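PDB 3OBB: probable 3-hydroxyisobutyrate dehydrogenase from Pseudomonas aeruginosa, which catalyses the NAD-dependent oxidation of L-serine and methyl-L-serine, with low activity toward beta-hydroxyisobutyrate, and is possibly involved in serine catabolism. Local coordinates for residues M184-A192 / F287-D295; D81-P89 / R112-D120. One frame throughout, in Å; residues are numbered along the deposited sequence.

In the fold
The two contacts lie in different domains, on opposite sides of the chain's centre, about 44 Å apart between centres. Contact 2 (81-89 with 112-120) belongs to the N-terminal Rossmann-type NAD-binding domain, where a loop meets the end of helix 101-112 and the start of strand 117-124 and the contact is partly exposed. Contact 1 (184-192 with 287-295) is buried in the all-helical C-terminal domain, between long helix 168-196 and the chain's C-terminal segment, and a second subunit of the tetramer borders it. Contact 1 is mostly apolar packing plus one side-chain-to-backbone hydrogen bond; contact 2 combines apolar packing with an arginine laid over the loop backbone and has no hydrogen bond between its segments.

Contact 1. Residues M184-A192 / F287-D295; sequences MIGTAEAMA and FSVVQKLFD
In the all-helical C-terminal domain, the C-terminal segment 287-295 packs along helix 168-196, with Phe294 as a knob in the hole formed by Ile185, Ala188, Glu189 and Ala192. One face of its ring takes a CH-pi contact from Glu189 CB, 3.9 Å from the ring centroid and 9° off the normal; Leu293 CB covers the opposite face. Ile185 CG2 meets the ring edge at Phe294 CZ (3.7 Å), and Ala192 CB touches Phe294 CB at 3.5 Å. Further along, Ile185 CG1 lies 3.7 Å from Val290 CG2. The side chain of Met184, a selenomethionine, leaves with CG opposite the backbone N (chi1 178°), then bends twice, which brings CE to 3.6 Å from Phe287 CZ and SE to 3.7 Å from Ser288 CB; the selenium-ring approach is an oblique Met-aromatic contact. The polar link is Gln291 NE2 to Ala188 O, 2.8 Å and nearly straight at 164°. It leaves in the amide plane of Gln291 but arrives above the carbonyl plane, while Ala192 N, the regular helix donor, reaches the same oxygen from the opposite face. Ala188 O thus takes two N-H donors, and the bond from NE2 orients the Gln291 amide in a buried, largely apolar contact, while Glu189 packs its CB on the Phe294 ring and accepts hydrogen bonds at OE1 and OE2 from Met266 N and Gly267 N of the second subunit.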
loop_
_atom_site.group_PDB
_atom_site.type_symbol
_atom_site.label_atom_id
_atom_site.label_comp_id
_atom_site.label_asym_id
_atom_site.label_seq_id
_atom_site.Cartn_x
_atom_site.Cartn_y
_atom_site.Cartn_z
HETATM N N MSE A 184 8.508 -9.922 -7.438
HETATM C CA MSE A 184 8.762 -11.010 -6.496
HETATM C C MSE A 184 7.674 -11.104 -5.401
HETATM O O MSE A 184 7.166 -12.193 -5.064
HETATM C CB MSE A 184 10.173 -10.926 -5.880
HETATM C CG MSE A 184 10.444 -12.024 -4.845
HETATM SE SE MSE A 184 10.475 -13.831 -5.644
HETATM C CE MSE A 184 12.191 -13.829 -6.520
ATOM N N ILE A 185 7.272 -9.972 -4.859
ATOM C CA ILE A 185 6.194 -10.027 -3.861
ATOM C C ILE A 185 4.877 -10.372 -4.533
ATOM O O ILE A 185 4.110 -11.204 -4.031
ATOM C CB ILE A 185 6.098 -8.717 -3.058
ATOM C CG1 ILE A 185 7.464 -8.434 -2.423
ATOM C CG2 ILE A 185 5.012 -8.834 -1.962
ATOM C CD1 ILE A 185 7.487 -7.177 -1.547
ATOM N N GLY A 186 4.630 -9.745 -5.691
ATOM C CA GLY A 186 3.486 -10.083 -6.509
ATOM C C GLY A 186 3.425 -11.593 -6.711
ATOM O O GLY A 186 2.387 -12.207 -6.489
ATOM N N THR A 187 4.532 -12.205 -7.113
ATOM C CA THR A 187 4.571 -13.634 -7.386
ATOM C C THR A 187 4.312 -14.510 -6.126
ATOM O O THR A 187 3.491 -15.440 -6.140
ATOM C CB THR A 187 5.888 -14.039 -8.145
ATOM O OG1 THR A 187 6.017 -13.265 -9.368
ATOM C CG2 THR A 187 5.859 -15.549 -8.497
ATOM N N ALA A 188 4.956 -14.160 -5.025
ATOM C CA ALA A 188 4.803 -14.880 -3.773
ATOM C C ALA A 188 3.354 -14.826 -3.277
ATOM O O ALA A 188 2.821 -15.813 -2.749
ATOM C CB ALA A 188 5.734 -14.282 -2.736
ATOM N N GLU A 189 2.723 -13.664 -3.422
ATOM C CA GLU A 189 1.364 -13.494 -2.941
ATOM C C GLU A 189 0.372 -14.236 -3.847
ATOM O O GLU A 189 -0.652 -14.760 -3.363
ATOM C CB GLU A 189 1.015 -11.997 -2.824
ATOM C CG GLU A 189 0.303 -11.403 -3.998
ATOM C CD GLU A 189 -0.041 -9.891 -3.795
ATOM O OE1 GLU A 189 0.378 -9.300 -2.770
ATOM O OE2 GLU A 189 -0.747 -9.328 -4.666
ATOM N N ALA A 190 0.670 -14.260 -5.152
ATOM C CA ALA A 190 -0.185 -14.972 -6.121
ATOM C C ALA A 190 -0.084 -16.477 -5.883
ATOM O O ALA A 190 -1.105 -17.157 -5.830
ATOM C CB ALA A 190 0.210 -14.619 -7.547
HETATM N N MSE A 191 1.128 -16.990 -5.691
HETATM C CA MSE A 191 1.353 -18.427 -5.417
HETATM C C MSE A 191 0.595 -18.871 -4.167
HETATM O O MSE A 191 -0.066 -19.918 -4.149
HETATM C CB MSE A 191 2.859 -18.728 -5.226
HETATM C CG MSE A 191 3.742 -18.583 -6.499
HETATM SE SE MSE A 191 3.277 -19.882 -7.878
HETATM C CE MSE A 191 3.592 -21.547 -6.869
ATOM N N ALA A 192 0.664 -18.053 -3.128
ATOM C CA ALA A 192 0.041 -18.373 -1.839
ATOM C C ALA A 192 -1.476 -18.326 -1.953
ATOM O O ALA A 192 -2.178 -19.194 -1.443
ATOM C CB ALA A 192 0.550 -17.395 -0.758
ATOM N N PHE A 287 16.167 -12.981 -0.837
ATOM C CA PHE A 287 15.038 -12.049 -0.834
ATOM C C PHE A 287 13.696 -12.731 -1.161
ATOM O O PHE A 287 12.658 -12.199 -0.823
ATOM C CB PHE A 287 15.302 -10.841 -1.768
ATOM C CG PHE A 287 15.247 -11.177 -3.243
ATOM C CD1 PHE A 287 16.141 -12.106 -3.803
ATOM C CD2 PHE A 287 14.269 -10.600 -4.067
ATOM C CE1 PHE A 287 16.090 -12.420 -5.175
ATOM C CE2 PHE A 287 14.204 -10.894 -5.433
ATOM C CZ PHE A 287 15.107 -11.805 -5.994
ATOM N N SER A 288 13.695 -13.903 -1.811
ATOM C CA SER A 288 12.417 -14.610 -2.039
ATOM C C SER A 288 11.757 -15.149 -0.755
ATOM O O SER A 288 10.617 -15.608 -0.787
ATOM C CB SER A 288 12.523 -15.674 -3.161
ATOM O OG SER A 288 13.302 -16.794 -2.781
ATOM N N VAL A 289 12.460 -15.043 0.371
ATOM C CA VAL A 289 11.937 -15.351 1.719
ATOM C C VAL A 289 10.673 -14.533 2.046
ATOM O O VAL A 289 9.879 -14.889 2.949
ATOM C CB VAL A 289 13.027 -15.157 2.809
ATOM C CG1 VAL A 289 13.215 -13.644 3.170
ATOM C CG2 VAL A 289 12.707 -15.991 4.044
ATOM N N VAL A 290 10.438 -13.499 1.238
ATOM C CA VAL A 290 9.200 -12.739 1.330
ATOM C C VAL A 290 7.997 -13.690 1.247
ATOM O O VAL A 290 6.947 -13.375 1.787
ATOM C CB VAL A 290 9.181 -11.588 0.262
ATOM C CG1 VAL A 290 8.905 -12.121 -1.147
ATOM C CG2 VAL A 290 8.219 -10.461 0.640
ATOM N N GLN A 291 8.170 -14.850 0.589
ATOM C CA GLN A 291 7.149 -15.919 0.548
ATOM C C GLN A 291 6.554 -16.236 1.924
ATOM O O GLN A 291 5.374 -16.515 2.033
ATOM C CB GLN A 291 7.705 -17.219 -0.099
ATOM C CG GLN A 291 6.616 -18.287 -0.455
ATOM C CD GLN A 291 5.622 -17.786 -1.503
ATOM O OE1 GLN A 291 5.848 -17.918 -2.700
ATOM N NE2 GLN A 291 4.518 -17.213 -1.051
ATOM N N LYS A 292 7.379 -16.182 2.970
ATOM C CA LYS A 292 6.985 -16.539 4.327
ATOM C C LYS A 292 5.902 -15.609 4.916
ATOM O O LYS A 292 5.088 -16.027 5.779
ATOM C CB LYS A 292 8.216 -16.512 5.230
ATOM C CG LYS A 292 9.219 -17.641 4.968
ATOM C CD LYS A 292 10.099 -17.844 6.208
ATOM C CE LYS A 292 11.194 -18.883 5.984
ATOM N NZ LYS A 292 10.533 -20.214 6.155
ATOM N N LEU A 293 5.907 -14.355 4.489
ATOM C CA LEU A 293 4.798 -13.452 4.844
ATOM C C LEU A 293 3.419 -14.045 4.490
ATOM O O LEU A 293 2.451 -13.895 5.251
ATOM C CB LEU A 293 4.974 -12.091 4.160
ATOM C CG LEU A 293 6.131 -11.206 4.660
ATOM C CD1 LEU A 293 6.048 -9.841 3.982
ATOM C CD2 LEU A 293 6.068 -11.063 6.178
ATOM N N PHE A 294 3.352 -14.774 3.372
ATOM C CA PHE A 294 2.068 -15.258 2.826
ATOM C C PHE A 294 1.756 -16.722 3.061
ATOM O O PHE A 294 0.586 -17.114 2.978
ATOM C CB PHE A 294 2.004 -14.972 1.325
ATOM C CG PHE A 294 2.407 -13.579 0.976
ATOM C CD1 PHE A 294 3.640 -13.332 0.388
ATOM C CD2 PHE A 294 1.565 -12.517 1.269
ATOM C CE1 PHE A 294 4.025 -12.049 0.065
ATOM C CE2 PHE A 294 1.946 -11.214 0.965
ATOM C CZ PHE A 294 3.184 -10.984 0.366
ATOM N N ASP A 295 2.791 -17.528 3.307
ATOM C CA ASP A 295 2.670 -19.004 3.368
ATOM C C ASP A 295 2.747 -19.393 4.822
ATOM O O ASP A 295 3.806 -19.248 5.450
ATOM C CB ASP A 295 3.796 -19.682 2.566
ATOM C CG ASP A 295 3.784 -21.224 2.644
ATOM O OD1 ASP A 295 4.776 -21.793 2.086
ATOM O OD2 ASP A 295 2.834 -21.871 3.200
#

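Contact 2. Residues D81-P89 / R112-D120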
loop_
_atom_site.group_PDB
_atom_site.type_symbol
_atom_site.label_atom_id
_atom_site.label_comp_id
_atom_site.label_asym_id
_atom_site.label_seq_id
_atom_site.Cartn_x
_atom_site.Cartn_y
_atom_site.Cartn_z
ATOM N N ASP A 81 41.357 13.966 0.288
ATOM C CA ASP A 81 42.577 13.312 0.751
ATOM C C ASP A 81 42.580 11.906 0.115
ATOM O O ASP A 81 42.542 10.873 0.804
ATOM C CB ASP A 81 42.572 13.231 2.283
ATOM C CG ASP A 81 41.167 13.001 2.855
ATOM O OD1 ASP A 81 40.802 11.838 3.122
ATOM O OD2 ASP A 81 40.424 13.985 3.024
ATOM N N GLY A 82 42.614 11.882 -1.219
ATOM C CA GLY A 82 42.299 10.687 -1.997
ATOM C C GLY A 82 40.798 10.575 -1.913
ATOM O O GLY A 82 40.189 11.328 -1.155
ATOM N N LEU A 83 40.174 9.663 -2.663
ATOM C CA LEU A 83 40.825 8.750 -3.603
ATOM C C LEU A 83 40.958 9.400 -4.974
ATOM O O LEU A 83 41.928 9.151 -5.689
ATOM C CB LEU A 83 40.011 7.443 -3.733
ATOM C CG LEU A 83 40.712 6.157 -4.188
ATOM C CD1 LEU A 83 39.848 4.941 -3.916
ATOM C CD2 LEU A 83 41.104 6.200 -5.663
ATOM N N LEU A 84 39.970 10.210 -5.351
ATOM C CA LEU A 84 40.052 10.961 -6.601
ATOM C C LEU A 84 41.250 11.915 -6.619
ATOM O O LEU A 84 41.851 12.097 -7.660
ATOM C CB LEU A 84 38.761 11.729 -6.897
ATOM C CG LEU A 84 37.557 10.952 -7.429
ATOM C CD1 LEU A 84 36.398 11.907 -7.567
ATOM C CD2 LEU A 84 37.848 10.261 -8.755
ATOM N N ALA A 85 41.605 12.509 -5.479
ATOM C CA ALA A 85 42.827 13.334 -5.416
ATOM C C ALA A 85 44.058 12.602 -5.995
ATOM O O ALA A 85 44.903 13.236 -6.622
ATOM C CB ALA A 85 43.097 13.836 -3.992
ATOM N N HIS A 86 44.133 11.275 -5.797
ATOM C CA HIS A 86 45.132 10.410 -6.463
ATOM C C HIS A 86 44.561 9.782 -7.751
ATOM O O HIS A 86 43.465 9.215 -7.756
ATOM C CB HIS A 86 45.716 9.389 -5.483
ATOM C CG HIS A 86 46.341 10.018 -4.266
ATOM N ND1 HIS A 86 47.400 10.908 -4.339
ATOM C CD2 HIS A 86 46.055 9.889 -2.947
ATOM C CE1 HIS A 86 47.737 11.297 -3.121
ATOM N NE2 HIS A 86 46.936 10.695 -2.258
ATOM N N ILE A 87 45.308 9.924 -8.846
ATOM C CA ILE A 87 44.739 9.947 -10.208
ATOM C C ILE A 87 45.737 9.641 -11.309
ATOM O O ILE A 87 46.812 9.119 -11.042
ATOM C CB ILE A 87 44.163 11.355 -10.551
ATOM C CG1 ILE A 87 44.901 12.471 -9.789
ATOM C CG2 ILE A 87 42.693 11.384 -10.230
ATOM C CD1 ILE A 87 45.011 13.851 -10.503
ATOM N N ALA A 88 45.381 9.968 -12.549
ATOM C CA ALA A 88 46.390 10.088 -13.604
ATOM C C ALA A 88 46.289 11.424 -14.351
ATOM O O ALA A 88 46.929 12.399 -13.929
ATOM C CB ALA A 88 46.399 8.883 -14.533
ATOM N N PRO A 89 45.508 11.503 -15.451
ATOM C CA PRO A 89 44.761 10.521 -16.223
ATOM C C PRO A 89 45.558 9.995 -17.419
ATOM O O PRO A 89 45.005 9.271 -18.252
ATOM C CB PRO A 89 43.538 11.315 -16.715
ATOM C CG PRO A 89 43.880 12.788 -16.506
ATOM C CD PRO A 89 45.314 12.849 -16.024
ATOM N N ARG A 112 35.341 14.581 -13.251
ATOM C CA ARG A 112 35.526 15.473 -14.403
ATOM C C ARG A 112 36.331 16.709 -14.057
ATOM O O ARG A 112 37.251 17.072 -14.795
ATOM C CB ARG A 112 34.189 15.921 -14.998
ATOM C CG ARG A 112 33.540 14.877 -15.857
ATOM C CD ARG A 112 32.209 15.373 -16.383
ATOM N NE ARG A 112 31.380 14.272 -16.869
ATOM C CZ ARG A 112 31.516 13.724 -18.073
ATOM N NH1 ARG A 112 30.720 12.730 -18.437
ATOM N NH2 ARG A 112 32.454 14.166 -18.913
ATOM N N GLU A 113 35.967 17.352 -12.944
ATOM C CA GLU A 113 36.627 18.572 -12.441
ATOM C C GLU A 113 38.150 18.393 -12.316
ATOM O O GLU A 113 38.876 19.352 -12.037
ATOM C CB GLU A 113 36.011 18.958 -11.084
ATOM C CG GLU A 113 36.503 20.263 -10.464
ATOM C CD GLU A 113 36.059 21.491 -11.227
ATOM O OE1 GLU A 113 34.831 21.682 -11.401
ATOM O OE2 GLU A 113 36.943 22.279 -11.642
ATOM N N ARG A 114 38.613 17.173 -12.583
ATOM C CA ARG A 114 39.975 16.738 -12.320
ATOM C C ARG A 114 40.650 16.055 -13.556
ATOM O O ARG A 114 41.835 15.558 -13.622
ATOM C CB ARG A 114 39.921 15.798 -11.089
ATOM C CG ARG A 114 41.196 15.063 -10.722
ATOM C CD ARG A 114 41.071 14.455 -9.326
ATOM N NE ARG A 114 41.340 15.465 -8.294
ATOM C CZ ARG A 114 40.419 15.895 -7.410
ATOM N NH1 ARG A 114 40.799 16.846 -6.537
ATOM N NH2 ARG A 114 39.132 15.381 -7.393
ATOM N N GLY A 115 39.802 15.839 -14.616
ATOM C CA GLY A 115 40.296 15.258 -15.875
ATOM C C GLY A 115 40.141 13.746 -16.066
ATOM O O GLY A 115 40.732 13.168 -16.983
ATOM N N LEU A 116 39.346 13.089 -15.229
ATOM C CA LEU A 116 39.244 11.625 -15.318
ATOM C C LEU A 116 38.028 11.136 -16.085
ATOM O O LEU A 116 36.952 11.697 -15.962
ATOM C CB LEU A 116 39.286 10.992 -13.933
ATOM C CG LEU A 116 40.532 11.225 -13.070
ATOM C CD1 LEU A 116 40.219 10.726 -11.676
ATOM C CD2 LEU A 116 41.785 10.554 -13.626
ATOM N N ALA A 117 38.216 10.086 -16.882
ATOM C CA ALA A 117 37.107 9.352 -17.485
ATOM C C ALA A 117 36.522 8.355 -16.484
ATOM O O ALA A 117 37.186 7.374 -16.121
ATOM C CB ALA A 117 37.571 8.635 -18.727
HETATM N N MSE A 118 35.287 8.618 -16.044
HETATM C CA MSE A 118 34.578 7.765 -15.098
HETATM C C MSE A 118 33.246 7.249 -15.640
HETATM O O MSE A 118 32.530 7.957 -16.344
HETATM C CB MSE A 118 34.340 8.488 -13.767
HETATM C CG MSE A 118 33.373 7.726 -12.833
HETATM SE SE MSE A 118 33.105 8.593 -11.114
HETATM C CE MSE A 118 34.801 8.165 -10.305
ATOM N N LEU A 119 32.936 6.001 -15.308
ATOM C CA LEU A 119 31.631 5.408 -15.570
ATOM C C LEU A 119 31.021 4.932 -14.255
ATOM O O LEU A 119 31.737 4.439 -13.368
ATOM C CB LEU A 119 31.780 4.208 -16.513
ATOM C CG LEU A 119 32.355 4.434 -17.904
ATOM C CD1 LEU A 119 32.513 3.096 -18.592
ATOM C CD2 LEU A 119 31.476 5.406 -18.725
ATOM N N ASP A 120 29.709 5.084 -14.116
ATOM C CA ASP A 120 28.974 4.298 -13.121
ATOM C C ASP A 120 28.458 3.053 -13.847
ATOM O O ASP A 120 27.778 3.146 -14.864
ATOM C CB ASP A 120 27.861 5.104 -12.395
ATOM C CG ASP A 120 26.846 5.758 -13.355
ATOM O OD1 ASP A 120 27.133 6.792 -13.994
ATOM O OD2 ASP A 120 25.723 5.255 -13.444
#
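The loop 81-89 comes up to the turn and first strand residues of 112-120 without a hydrogen bond between them, the CA atoms of Pro89 and Leu116 being 5.7 Å apart and those of Leu84 and Arg114 8.1 Å. Leu116 is central to the apolar part. Its CD1 meets Leu84 CD2 at 3.8 Å as the two side chains run antiparallel, alongside one another, and its CD2 lies 3.6 Å from Pro89 CB. Leu84 CD2 also receives Met118 CE, a selenomethionine methyl, at 4.0 Å; a bend at chi3 (-74°) of Met118 turns that methyl off the extended inner chain. Ile87 packs across both Leu116 and the Arg114 chain, though its modelled details are doubtful. Arg114 bends at chi3 (-81°) and lays its guanidinium over the loop backbone: Ala85 CA sits 3.8 Å above one face, toward the rim, and NH2 is 3.7 Å from Leu84 CB. Arg114 NE and Leu84 O are close, but the angle is too poor for a hydrogen bond. The aliphatic and flat parts of the arginine thus cover a partly exposed patch. Gly115, with positive phi, is the C-prime residue of the Schellman motif ending helix 101-112, its N bonded to Arg112 O at 2.8 Å. This end returns the chain to strand 117-124, completing the beta-alpha-beta crossover begun at adjacent parallel strand 92-95, as in the Rossmann fold.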